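Local coordinates for MgGH51 (Meripilus giganteus, PDB 6ZPV), which probably hydrolyses terminal alpha-L-arabinofuranosyl residues from arabinose-containing plant polysaccharides, as a fungal glycoside hydrolase of family GH51, at residues Ala55-Ile60 / Ala193-Phe198; Leu82-Pro87 / Gly92-Thr97; Phe118-Pro121 / Ser125-Gly128; Gly139-Gln144 / Ser175-Ile180. All blocks are in the same frame, centred on the assembly; numbering follows the deposited sequence.

Overall arrangement
All four contacts belong to a beta-sandwich of two five-stranded antiparallel sheets, set to one side of the parallel eight-stranded core. Interactions 1, 2 and 3 join the two sheets, and interaction 4 lies on the outer face of one. The centres of interactions 1, 2 and 4 lie about 12 Å apart pairwise; probable backbone hydrogen bonds join interaction 1 to 2 (His58 O to Thr97 N, 2.8 Å) and 2 to 4 (Val94 O to Ile180 N, 2.9 Å), while 1 and 4 touch by packing. Interaction 3 sits farther out, its centre about 20 Å from that of interaction 4. The Gln144 side chain comes within about 7 Å of a bound N-acetylglucosamine.

Interaction 1: residues Ala55-Ile60 / Ala193-Phe198; sequences AAWHPI and AMFSLF
Trp57 and Phe195 meet across the interior of the beta-sandwich, the far corner of the indole reaching over the phenyl ring. Trp57 CH2 stands 3.4 Å above the plane of the Phe195 ring, displaced toward its rim, and lies 3.5 Å from Phe195 CD2. The neighbouring Trp57 CZ2 follows at 3.6 Å from the same CD2. With the ring planes at 45° and the centroids 4.6 Å apart, the two rings meet obliquely. Both side chains place CG opposite the carbonyl carbon (chi1 -62° for Trp57, -65° for Phe195), which sends the two rings inward from facing strands. The backbones stay well apart, Trp57 CA lying 11.4 Å from Phe195 CA. The indole is further fixed by a hydrogen bond from its NE1 to Asn40 O, and Phe43 meets it as well. A serine in place of Phe195 would probably open a gap beside CH2 and CZ2 of Trp57 and leave that end of the indole poorly packed. Strand 57-60 is the outermost of its sheet, beside strand 93-98; strand 189-198 is the middle strand of the opposing sheet, between 80-85 and 112-119, where Phe195 also rests on Leu116.

Interaction 2: residues Leu82-Pro87 / Gly92-Thr97; sequences LQFSVP and GRVGFT
Phe84 and Phe96 form a T-shaped pair at the heart of this contact, the edge of Phe96 pointing at the face of Phe84. Their planes stand at 69° with centroids 5.5 Å apart, and Phe96 CD2 comes to 3.8 Å from Phe84 CD1. Phe96 receives a second partner over one face: Leu82 CD2 sits 3.8 Å from the ring centroid, nearly on the ring normal, in a CH-pi contact. Phe96 thus offers its edge to one residue of strand 80-85 and its face to another, two positions earlier. With chi1 46°, Phe96 CG lies between the backbone N and the carbonyl carbon, a setting that swings the ring between Leu82 and Phe84. The Phe84 ring extends beyond Phe96 to the backbone, where its CE1 lies 3.5 Å from Gly95 CA, against the main chain of the opposite strand. Farther along, in one of the two conformers of Val94, its CG1 meets Val86 CG2 at 3.8 Å, a contact that is therefore less certain.

In the next shell, Phe192 meets Phe96 edge-to-face and also touches Phe84, so three phenyl rings gather in the core. Although the strands run antiparallel, at 160° with axes 8.2 Å apart, they belong to different sheets and meet through side chains. Strand 80-85 lies between 64-69 and 189-198 in one sheet; strand 93-98 lies between 57-60 and 174-181 in the other.

Interaction 3: residues Phe118-Pro121 / Ser125-Gly128; sequences FRFP and SFSG
Phe120 and Phe126 stand at the two ends of a short connection, their CA atoms 9.5 Å apart, where the chain leaves strand 112-119 of one sheet of the beta-sandwich and enters strand 127-136 of the other. The link is thus a crossover between the two sheets, and these phenylalanines close the end of the hydrophobic core beneath it. Each points its side chain toward the other segment, and the two side chains cross at about a right angle. The rings nevertheless come out near parallel, with planes at 28°, yet they are slid apart so far that they barely overlap; their centroids are 5.9 Å apart. Contact is made at the tip of one ring and the base of the other: Phe120 CZ approaches Phe126 CD2 to 3.8 Å, while Phe120 CE2 lies 4.0 Å from Phe126 CB. The two arrive there by different torsions, Phe126 extending CG opposite its backbone N (chi1 179°) and Phe120 setting CG beside its own.

Both rings also pack on Ile149, from strand 141-150, and on Gln188, from the loop before strand 189-198. At the start of the second segment, Phe126 N is hydrogen-bonded to Ser124 OG. Gly128 lies just beyond, and a modelled CB there would run into Phe126 CZ, so the absence of a side chain accommodates the ring. On the inner side, Phe126 CE1 packs against the CD1 methyl of Ile180 on strand 174-181.

Interaction 4: residues Gly139-Gln144 / Ser175-Ile180; sequences GRVLAQ and SFFVTI
Val141 and Phe177 supply the apolar part of this contact, the isopropyl group of the valine coming against the outer end of the phenyl ring. Both methyls take part: Val141 CG2 lies 4.0 Å from Phe177 CE2 and Val141 CG1 4.1 Å from Phe177 CZ, with the side chains crossing at about a right angle. Gln144 adds its aliphatic base, CB being 4.1 Å from Phe177 CZ. Phe177 has CG between its backbone N and carbonyl carbon (chi1 71°), which directs the ring toward strand 141-150.

A polar backbone atom also meets the ring, Ala143 O lying 3.9 Å from Phe177 CE2, by van der Waals packing and obliquely to the ring. The charged partner is Arg93, whose guanidinium makes a cation-pi contact with Phe177. With an alanine in place of Phe177, the methyls of Val141 would probably lose their apolar mate and the Arg93 guanidinium its aromatic partner.

A classic beta bulge sets Leu142 and Ala143 together opposite Leu134, where the chain turns a corner beside the contact. Strand 141-150 is the outermost strand of its sheet and pairs with 127-136, so that Phe177, on strand 174-181, reaches it across the intervening strand; Thr131 and Gln135 of that strand touch the ring, and Ile60 of strand 57-60 packs on it as well.

Interaction 1: residues Ala55-Ile60 / Ala193-Phe198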
loop_
_atom_site.group_PDB
_atom_site.type_symbol
_atom_site.label_atom_id
_atom_site.label_comp_id
_atom_site.label_asym_id
_atom_site.label_seq_id
_atom_site.Cartn_x
_atom_site.Cartn_y
_atom_site.Cartn_z
ATOM N N ALA A 55 13.593 20.660 -1.813
ATOM C CA ALA A 55 13.951 19.238 -1.713
ATOM C C ALA A 55 13.722 18.530 -3.047
ATOM O O ALA A 55 12.662 18.663 -3.667
ATOM C CB ALA A 55 13.124 18.549 -0.655
ATOM N N ALA A 56 14.730 17.742 -3.460
ATOM C CA ALA A 56 14.761 16.952 -4.698
ATOM C C ALA A 56 15.151 17.749 -5.947
ATOM O O ALA A 56 15.391 17.106 -6.986
ATOM C CB ALA A 56 13.534 16.127 -4.918
ATOM N N TRP A 57 15.162 19.095 -5.871
ATOM C CA TRP A 57 15.426 19.969 -7.022
ATOM C C TRP A 57 16.833 20.532 -6.953
ATOM O O TRP A 57 17.284 20.946 -5.867
ATOM C CB TRP A 57 14.403 21.099 -7.100
ATOM C CG TRP A 57 13.011 20.658 -7.297
ATOM C CD1 TRP A 57 12.043 20.409 -6.372
ATOM C CD2 TRP A 57 12.392 20.375 -8.546
ATOM N NE1 TRP A 57 10.881 20.018 -6.959
ATOM C CE2 TRP A 57 11.044 19.985 -8.318
ATOM C CE3 TRP A 57 12.848 20.407 -9.882
ATOM C CZ2 TRP A 57 10.150 19.678 -9.357
ATOM C CZ3 TRP A 57 11.969 20.068 -10.906
ATOM C CH2 TRP A 57 10.653 19.710 -10.632
ATOM N N HIS A 58 17.514 20.667 -8.081
ATOM C CA HIS A 58 18.895 21.133 -8.118
ATOM C C HIS A 58 19.128 21.976 -9.348
ATOM O O HIS A 58 18.610 21.657 -10.426
ATOM C CB HIS A 58 19.839 19.900 -8.167
ATOM C CG HIS A 58 19.611 18.931 -7.068
ATOM N ND1 HIS A 58 20.100 19.128 -5.797
ATOM C CD2 HIS A 58 18.848 17.805 -7.052
ATOM C CE1 HIS A 58 19.653 18.122 -5.026
ATOM N NE2 HIS A 58 18.899 17.298 -5.775
ATOM N N PRO A 59 19.985 23.011 -9.283
ATOM C CA PRO A 59 20.276 23.786 -10.491
ATOM C C PRO A 59 21.137 23.015 -11.464
ATOM O O PRO A 59 21.933 22.171 -11.088
ATOM C CB PRO A 59 21.031 24.991 -9.925
ATOM C CG PRO A 59 21.666 24.475 -8.655
ATOM C CD PRO A 59 20.685 23.486 -8.077
ATOM N N ILE A 60 20.975 23.378 -12.719
ATOM C CA ILE A 60 21.931 23.068 -13.798
ATOM C C ILE A 60 22.680 24.369 -14.060
ATOM O O ILE A 60 22.038 25.417 -14.288
ATOM C CB ILE A 60 21.253 22.507 -15.057
ATOM C CG1 ILE A 60 20.670 21.130 -14.789
ATOM C CG2 ILE A 60 22.236 22.490 -16.214
ATOM C CD1 ILE A 60 19.792 20.609 -15.899
ATOM N N ALA A 193 5.215 25.502 -12.074
ATOM C CA ALA A 193 4.388 24.841 -11.065
ATOM C C ALA A 193 3.949 23.491 -11.601
ATOM O O ALA A 193 3.935 23.271 -12.816
ATOM C CB ALA A 193 3.177 25.698 -10.686
ATOM N N MET A 194 3.501 22.635 -10.672
ATOM C CA MET A 194 2.785 21.395 -11.042
ATOM C C MET A 194 3.537 20.623 -12.131
ATOM O O MET A 194 3.022 20.350 -13.218
ATOM C CB MET A 194 1.336 21.708 -11.447
ATOM C CG MET A 194 0.395 20.556 -11.593
ATOM S SD MET A 194 0.259 19.447 -10.158
ATOM C CE MET A 194 1.211 18.025 -10.723
ATOM N N PHE A 195 4.728 20.168 -11.777
ATOM C CA PHE A 195 5.497 19.258 -12.649
ATOM C C PHE A 195 4.998 17.841 -12.517
ATOM O O PHE A 195 4.496 17.439 -11.464
ATOM C CB PHE A 195 6.962 19.274 -12.216
ATOM C CG PHE A 195 7.703 20.575 -12.395
ATOM C CD1 PHE A 195 8.397 20.827 -13.581
ATOM C CD2 PHE A 195 7.792 21.522 -11.395
ATOM C CE1 PHE A 195 9.178 21.970 -13.759
ATOM C CE2 PHE A 195 8.564 22.678 -11.573
ATOM C CZ PHE A 195 9.244 22.903 -12.740
ATOM N N SER A 196 5.251 17.036 -13.548
ATOM C CA SER A 196 4.932 15.610 -13.458
ATOM C C SER A 196 5.744 14.804 -14.476
ATOM O O SER A 196 5.928 15.268 -15.617
ATOM C CB SER A 196 3.443 15.382 -13.700
ATOM O OG SER A 196 3.081 14.000 -13.633
ATOM N N LEU A 197 6.172 13.610 -14.100
ATOM C CA LEU A 197 6.760 12.666 -15.021
ATOM C C LEU A 197 6.247 11.272 -14.701
ATOM O O LEU A 197 6.473 10.784 -13.584
ATOM C CB LEU A 197 8.299 12.689 -14.962
ATOM C CG LEU A 197 8.992 11.775 -15.966
ATOM C CD1 LEU A 197 8.877 12.275 -17.382
ATOM C CD2 LEU A 197 10.454 11.558 -15.618
ATOM N N PHE A 198 5.571 10.662 -15.660
ATOM C CA PHE A 198 5.046 9.296 -15.494
ATOM C C PHE A 198 5.679 8.325 -16.453
ATOM O O PHE A 198 5.853 8.654 -17.644
ATOM C CB PHE A 198 3.520 9.226 -15.707
ATOM C CG PHE A 198 2.696 9.430 -14.466
ATOM C CD1 PHE A 198 2.694 10.644 -13.798
ATOM C CD2 PHE A 198 1.934 8.431 -13.932
ATOM C CE1 PHE A 198 1.951 10.818 -12.644
ATOM C CE2 PHE A 198 1.190 8.582 -12.787
ATOM C CZ PHE A 198 1.205 9.819 -12.162
#

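Interaction 2: residues Leu82-Pro87 / Gly92-Thr97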
loop_
_atom_site.group_PDB
_atom_site.type_symbol
_atom_site.label_atom_id
_atom_site.label_comp_id
_atom_site.label_asym_id
_atom_site.label_seq_id
_atom_site.Cartn_x
_atom_site.Cartn_y
_atom_site.Cartn_z
ATOM N N LEU A 82 8.123 27.325 -8.443
ATOM C CA LEU A 82 9.580 27.386 -8.594
ATOM C C LEU A 82 9.890 28.638 -9.429
ATOM O O LEU A 82 9.529 28.699 -10.608
ATOM C CB LEU A 82 10.089 26.112 -9.235
ATOM C CG LEU A 82 11.575 26.032 -9.453
ATOM C CD1 LEU A 82 12.320 25.956 -8.118
ATOM C CD2 LEU A 82 11.919 24.832 -10.331
ATOM N N GLN A 83 10.609 29.559 -8.835
ATOM C CA GLN A 83 11.114 30.737 -9.539
ATOM C C GLN A 83 12.528 30.398 -10.054
ATOM O O GLN A 83 13.452 30.153 -9.252
ATOM C CB GLN A 83 11.160 31.929 -8.587
ATOM C CG GLN A 83 11.700 33.177 -9.253
ATOM C CD GLN A 83 11.834 34.263 -8.211
ATOM O OE1 GLN A 83 10.918 35.115 -8.091
ATOM N NE2 GLN A 83 12.892 34.158 -7.390
ATOM N N PHE A 84 12.655 30.382 -11.367
ATOM C CA PHE A 84 13.881 30.054 -12.120
ATOM C C PHE A 84 14.419 31.293 -12.813
ATOM O O PHE A 84 13.725 31.913 -13.586
ATOM C CB PHE A 84 13.553 28.973 -13.154
ATOM C CG PHE A 84 14.580 28.778 -14.238
ATOM C CD1 PHE A 84 15.842 28.268 -13.961
ATOM C CD2 PHE A 84 14.304 29.135 -15.536
ATOM C CE1 PHE A 84 16.772 28.095 -14.970
ATOM C CE2 PHE A 84 15.240 28.934 -16.563
ATOM C CZ PHE A 84 16.467 28.387 -16.259
ATOM N N SER A 85 15.666 31.646 -12.530
ATOM C CA SER A 85 16.291 32.828 -13.161
ATOM C C SER A 85 17.640 32.429 -13.770
ATOM O O SER A 85 18.391 31.642 -13.156
ATOM C CB SER A 85 16.474 33.945 -12.168
ATOM O OG SER A 85 15.211 34.392 -11.684
ATOM N N VAL A 86 17.962 32.997 -14.900
ATOM C CA VAL A 86 19.248 32.810 -15.586
ATOM C C VAL A 86 20.025 34.132 -15.446
ATOM O O VAL A 86 19.539 35.175 -15.874
ATOM C CB VAL A 86 19.061 32.483 -17.070
ATOM C CG1 VAL A 86 20.397 32.314 -17.756
ATOM C CG2 VAL A 86 18.170 31.254 -17.247
ATOM N N PRO A 87 21.208 34.128 -14.823
ATOM C CA PRO A 87 21.990 35.359 -14.744
ATOM C C PRO A 87 22.303 35.935 -16.114
ATOM O O PRO A 87 22.335 35.250 -17.138
ATOM C CB PRO A 87 23.268 34.891 -14.066
ATOM C CG PRO A 87 22.823 33.732 -13.190
ATOM C CD PRO A 87 21.836 33.014 -14.095
ATOM N N GLY A 92 24.996 28.106 -22.832
ATOM C CA GLY A 92 24.887 26.672 -22.618
ATOM C C GLY A 92 23.616 26.304 -21.898
ATOM O O GLY A 92 22.826 27.171 -21.513
ATOM N N ARG A 93 23.395 25.008 -21.705
ATOM C CA ARG A 93 22.125 24.611 -21.049
ATOM C C ARG A 93 22.109 25.184 -19.640
ATOM O O ARG A 93 23.084 25.094 -18.877
ATOM C CB ARG A 93 22.014 23.082 -21.088
ATOM C CG ARG A 93 23.010 22.295 -20.249
ATOM C CD ARG A 93 23.061 20.807 -20.552
ATOM N NE ARG A 93 21.803 20.106 -20.355
ATOM C CZ ARG A 93 21.512 19.239 -19.402
ATOM N NH1 ARG A 93 22.318 18.970 -18.415
ATOM N NH2 ARG A 93 20.367 18.594 -19.481
ATOM N N VAL A 94 20.970 25.704 -19.269
ATOM C CA VAL A 94 20.732 26.296 -17.921
ATOM C C VAL A 94 19.343 25.844 -17.508
ATOM O O VAL A 94 18.422 25.899 -18.342
ATOM C CB VAL A 94 20.938 27.835 -17.923
ATOM C CG1 VAL A 94 20.650 28.411 -16.539
ATOM C CG2 VAL A 94 22.344 28.256 -18.407
ATOM N N GLY A 95 19.128 25.435 -16.266
ATOM C CA GLY A 95 17.860 24.882 -15.866
ATOM C C GLY A 95 17.974 24.207 -14.551
ATOM O O GLY A 95 18.624 24.734 -13.642
ATOM N N PHE A 96 17.304 23.051 -14.418
ATOM C CA PHE A 96 17.247 22.391 -13.104
ATOM C C PHE A 96 16.897 20.910 -13.325
ATOM O O PHE A 96 16.356 20.529 -14.356
ATOM C CB PHE A 96 16.259 23.106 -12.180
ATOM C CG PHE A 96 14.949 23.420 -12.835
ATOM C CD1 PHE A 96 13.885 22.525 -12.828
ATOM C CD2 PHE A 96 14.737 24.674 -13.438
ATOM C CE1 PHE A 96 12.704 22.848 -13.442
ATOM C CE2 PHE A 96 13.554 24.972 -14.069
ATOM C CZ PHE A 96 12.537 24.057 -14.063
ATOM N N THR A 97 17.218 20.116 -12.315
ATOM C CA THR A 97 16.920 18.691 -12.239
ATOM C C THR A 97 16.012 18.367 -11.050
ATOM O O THR A 97 16.016 19.092 -10.057
ATOM C CB THR A 97 18.185 17.825 -12.212
ATOM O OG1 THR A 97 18.925 18.154 -11.040
ATOM C CG2 THR A 97 19.034 17.964 -13.445
#

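Interaction 3: residues Phe118-Pro121 / Ser125-Gly128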
loop_
_atom_site.group_PDB
_atom_site.type_symbol
_atom_site.label_atom_id
_atom_site.label_comp_id
_atom_site.label_asym_id
_atom_site.label_seq_id
_atom_site.Cartn_x
_atom_site.Cartn_y
_atom_site.Cartn_z
ATOM N N PHE A 118 4.015 26.771 -16.737
ATOM C CA PHE A 118 4.938 27.898 -16.631
ATOM C C PHE A 118 4.235 29.210 -16.941
ATOM O O PHE A 118 3.214 29.226 -17.641
ATOM C CB PHE A 118 6.174 27.767 -17.545
ATOM C CG PHE A 118 5.930 28.079 -19.005
ATOM C CD1 PHE A 118 5.283 27.190 -19.869
ATOM C CD2 PHE A 118 6.237 29.335 -19.510
ATOM C CE1 PHE A 118 4.983 27.531 -21.168
ATOM C CE2 PHE A 118 5.935 29.689 -20.815
ATOM C CZ PHE A 118 5.299 28.779 -21.649
ATOM N N ARG A 119 4.813 30.301 -16.506
ATOM C CA ARG A 119 4.516 31.657 -17.023
ATOM C C ARG A 119 5.728 32.517 -16.857
ATOM O O ARG A 119 6.511 32.298 -15.936
ATOM C CB ARG A 119 3.298 32.279 -16.328
ATOM C CG ARG A 119 3.508 32.686 -14.877
ATOM C CD ARG A 119 2.288 33.279 -14.157
ATOM N NE ARG A 119 2.585 33.542 -12.652
ATOM C CZ ARG A 119 2.902 34.730 -12.263
ATOM N NH1 ARG A 119 2.896 35.710 -13.181
ATOM N NH2 ARG A 119 3.097 35.073 -11.060
ATOM N N PHE A 120 5.845 33.547 -17.701
ATOM C CA PHE A 120 6.854 34.596 -17.472
ATOM C C PHE A 120 6.173 35.628 -16.589
ATOM O O PHE A 120 5.165 36.231 -17.016
ATOM C CB PHE A 120 7.291 35.233 -18.806
ATOM C CG PHE A 120 8.235 34.376 -19.600
ATOM C CD1 PHE A 120 7.776 33.298 -20.321
ATOM C CD2 PHE A 120 9.598 34.671 -19.604
ATOM C CE1 PHE A 120 8.667 32.497 -21.029
ATOM C CE2 PHE A 120 10.485 33.894 -20.324
ATOM C CZ PHE A 120 10.027 32.793 -21.019
ATOM N N PRO A 121 6.650 35.870 -15.368
ATOM C CA PRO A 121 5.994 36.850 -14.493
ATOM C C PRO A 121 6.059 38.298 -15.008
ATOM O O PRO A 121 5.179 39.091 -14.712
ATOM C CB PRO A 121 6.706 36.698 -13.136
ATOM C CG PRO A 121 8.019 35.969 -13.456
ATOM C CD PRO A 121 7.717 35.137 -14.659
ATOM N N SER A 125 11.030 39.658 -24.340
ATOM C CA SER A 125 11.241 39.267 -25.765
ATOM C C SER A 125 11.893 37.881 -25.900
ATOM O O SER A 125 12.227 37.480 -27.030
ATOM C CB SER A 125 12.089 40.268 -26.464
ATOM O OG SER A 125 13.370 40.367 -25.834
ATOM N N PHE A 126 11.956 37.082 -24.847
ATOM C CA PHE A 126 12.549 35.728 -24.980
ATOM C C PHE A 126 11.880 35.002 -26.124
ATOM O O PHE A 126 10.649 34.924 -26.234
ATOM C CB PHE A 126 12.368 34.921 -23.680
ATOM C CG PHE A 126 12.945 33.537 -23.811
ATOM C CD1 PHE A 126 14.318 33.346 -23.701
ATOM C CD2 PHE A 126 12.166 32.447 -24.105
ATOM C CE1 PHE A 126 14.866 32.088 -23.893
ATOM C CE2 PHE A 126 12.704 31.179 -24.263
ATOM C CZ PHE A 126 14.059 31.007 -24.163
ATOM N N SER A 127 12.689 34.250 -26.861
ATOM C CA SER A 127 12.186 33.321 -27.895
ATOM C C SER A 127 13.159 32.152 -27.987
ATOM O O SER A 127 14.349 32.353 -28.273
ATOM C CB SER A 127 12.061 33.989 -29.225
ATOM O OG SER A 127 11.615 33.156 -30.251
ATOM N N GLY A 128 12.696 30.958 -27.687
ATOM C CA GLY A 128 13.607 29.789 -27.710
ATOM C C GLY A 128 12.914 28.536 -27.274
ATOM O O GLY A 128 11.732 28.583 -26.834
#

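Interaction 4: residues Gly139-Gln144 / Ser175-Ile180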
loop_
_atom_site.group_PDB
_atom_site.type_symbol
_atom_site.label_atom_id
_atom_site.label_comp_id
_atom_site.label_asym_id
_atom_site.label_seq_id
_atom_site.Cartn_x
_atom_site.Cartn_y
_atom_site.Cartn_z
ATOM N N GLY A 139 25.339 14.023 -15.955
ATOM C CA GLY A 139 24.882 15.067 -16.876
ATOM C C GLY A 139 24.747 14.644 -18.330
ATOM O O GLY A 139 24.689 15.529 -19.196
ATOM N N ARG A 140 24.679 13.357 -18.628
ATOM C CA ARG A 140 24.542 12.995 -20.056
ATOM C C ARG A 140 23.098 12.634 -20.368
ATOM O O ARG A 140 22.394 11.885 -19.637
ATOM C CB ARG A 140 25.440 11.845 -20.523
ATOM C CG ARG A 140 26.925 12.145 -20.632
ATOM C CD ARG A 140 27.325 12.987 -21.894
ATOM N NE ARG A 140 28.772 13.129 -21.829
ATOM C CZ ARG A 140 29.649 12.159 -22.143
ATOM N NH1 ARG A 140 30.919 12.335 -21.847
ATOM N NH2 ARG A 140 29.329 11.091 -22.878
ATOM N N VAL A 141 22.608 13.261 -21.390
ATOM C CA VAL A 141 21.185 13.168 -21.792
ATOM C C VAL A 141 20.892 11.770 -22.320
ATOM O O VAL A 141 21.575 11.329 -23.223
ATOM C CB VAL A 141 20.820 14.272 -22.792
ATOM C CG1 VAL A 141 19.385 14.131 -23.327
ATOM C CG2 VAL A 141 21.060 15.660 -22.175
ATOM N N LEU A 142 19.826 11.202 -21.754
ATOM C CA LEU A 142 19.323 9.894 -22.204
ATOM C C LEU A 142 18.044 9.993 -23.024
ATOM O O LEU A 142 17.694 9.062 -23.749
ATOM C CB LEU A 142 19.027 9.048 -20.980
ATOM C CG LEU A 142 20.244 8.748 -20.137
ATOM C CD1 LEU A 142 19.717 8.200 -18.819
ATOM C CD2 LEU A 142 21.206 7.818 -20.806
ATOM N N ALA A 143 17.285 11.065 -22.871
ATOM C CA ALA A 143 16.051 11.295 -23.621
ATOM C C ALA A 143 15.744 12.786 -23.515
ATOM O O ALA A 143 15.992 13.389 -22.456
ATOM C CB ALA A 143 14.832 10.542 -23.070
ATOM N N GLN A 144 15.184 13.384 -24.565
ATOM C CA GLN A 144 14.782 14.773 -24.513
ATOM C C GLN A 144 13.650 15.036 -25.505
ATOM O O GLN A 144 13.433 14.267 -26.486
ATOM C CB GLN A 144 15.961 15.716 -24.769
ATOM C CG GLN A 144 16.540 15.720 -26.170
ATOM C CD GLN A 144 17.585 16.832 -26.181
ATOM O OE1 GLN A 144 18.498 16.902 -25.393
ATOM N NE2 GLN A 144 17.338 17.839 -26.981
ATOM N N SER A 175 18.178 11.698 -13.438
ATOM C CA SER A 175 17.295 12.806 -13.055
ATOM C C SER A 175 16.471 13.298 -14.247
ATOM O O SER A 175 16.905 13.193 -15.416
ATOM C CB SER A 175 18.082 13.940 -12.494
ATOM O OG SER A 175 18.670 13.635 -11.245
ATOM N N PHE A 176 15.291 13.807 -13.930
ATOM C CA PHE A 176 14.519 14.613 -14.867
ATOM C C PHE A 176 15.158 15.997 -14.971
ATOM O O PHE A 176 15.682 16.504 -13.966
ATOM C CB PHE A 176 13.110 14.738 -14.334
ATOM C CG PHE A 176 12.186 15.642 -15.110
ATOM C CD1 PHE A 176 11.743 15.265 -16.382
ATOM C CD2 PHE A 176 11.736 16.832 -14.586
ATOM C CE1 PHE A 176 10.902 16.062 -17.129
ATOM C CE2 PHE A 176 10.830 17.627 -15.328
ATOM C CZ PHE A 176 10.443 17.262 -16.583
ATOM N N PHE A 177 15.110 16.616 -16.142
ATOM C CA PHE A 177 15.644 17.974 -16.303
ATOM C C PHE A 177 14.694 18.823 -17.139
ATOM O O PHE A 177 13.920 18.322 -17.992
ATOM C CB PHE A 177 17.038 17.978 -16.945
ATOM C CG PHE A 177 17.136 17.614 -18.399
ATOM C CD1 PHE A 177 16.869 18.545 -19.388
ATOM C CD2 PHE A 177 17.517 16.338 -18.776
ATOM C CE1 PHE A 177 17.003 18.179 -20.727
ATOM C CE2 PHE A 177 17.670 15.999 -20.105
ATOM C CZ PHE A 177 17.413 16.953 -21.111
ATOM N N VAL A 178 14.824 20.127 -16.915
ATOM C CA VAL A 178 14.230 21.206 -17.718
ATOM C C VAL A 178 15.344 22.192 -18.005
ATOM O O VAL A 178 16.011 22.638 -17.051
ATOM C CB VAL A 178 13.073 21.889 -16.982
ATOM C CG1 VAL A 178 12.508 23.034 -17.791
ATOM C CG2 VAL A 178 12.001 20.890 -16.604
ATOM N N THR A 179 15.579 22.542 -19.260
ATOM C CA THR A 179 16.592 23.556 -19.618
ATOM C C THR A 179 16.046 24.501 -20.681
ATOM O O THR A 179 15.223 24.139 -21.532
ATOM C CB THR A 179 17.896 22.907 -20.088
ATOM O OG1 THR A 179 17.713 22.116 -21.250
ATOM C CG2 THR A 179 18.559 22.102 -19.020
ATOM N N ILE A 180 16.688 25.671 -20.711
ATOM C CA ILE A 180 16.652 26.562 -21.899
ATOM C C ILE A 180 18.117 26.866 -22.263
ATOM O O ILE A 180 19.061 26.616 -21.493
ATOM C CB ILE A 180 15.839 27.846 -21.626
ATOM C CG1 ILE A 180 16.437 28.719 -20.525
ATOM C CG2 ILE A 180 14.395 27.538 -21.373
ATOM C CD1 ILE A 180 15.738 30.050 -20.351
#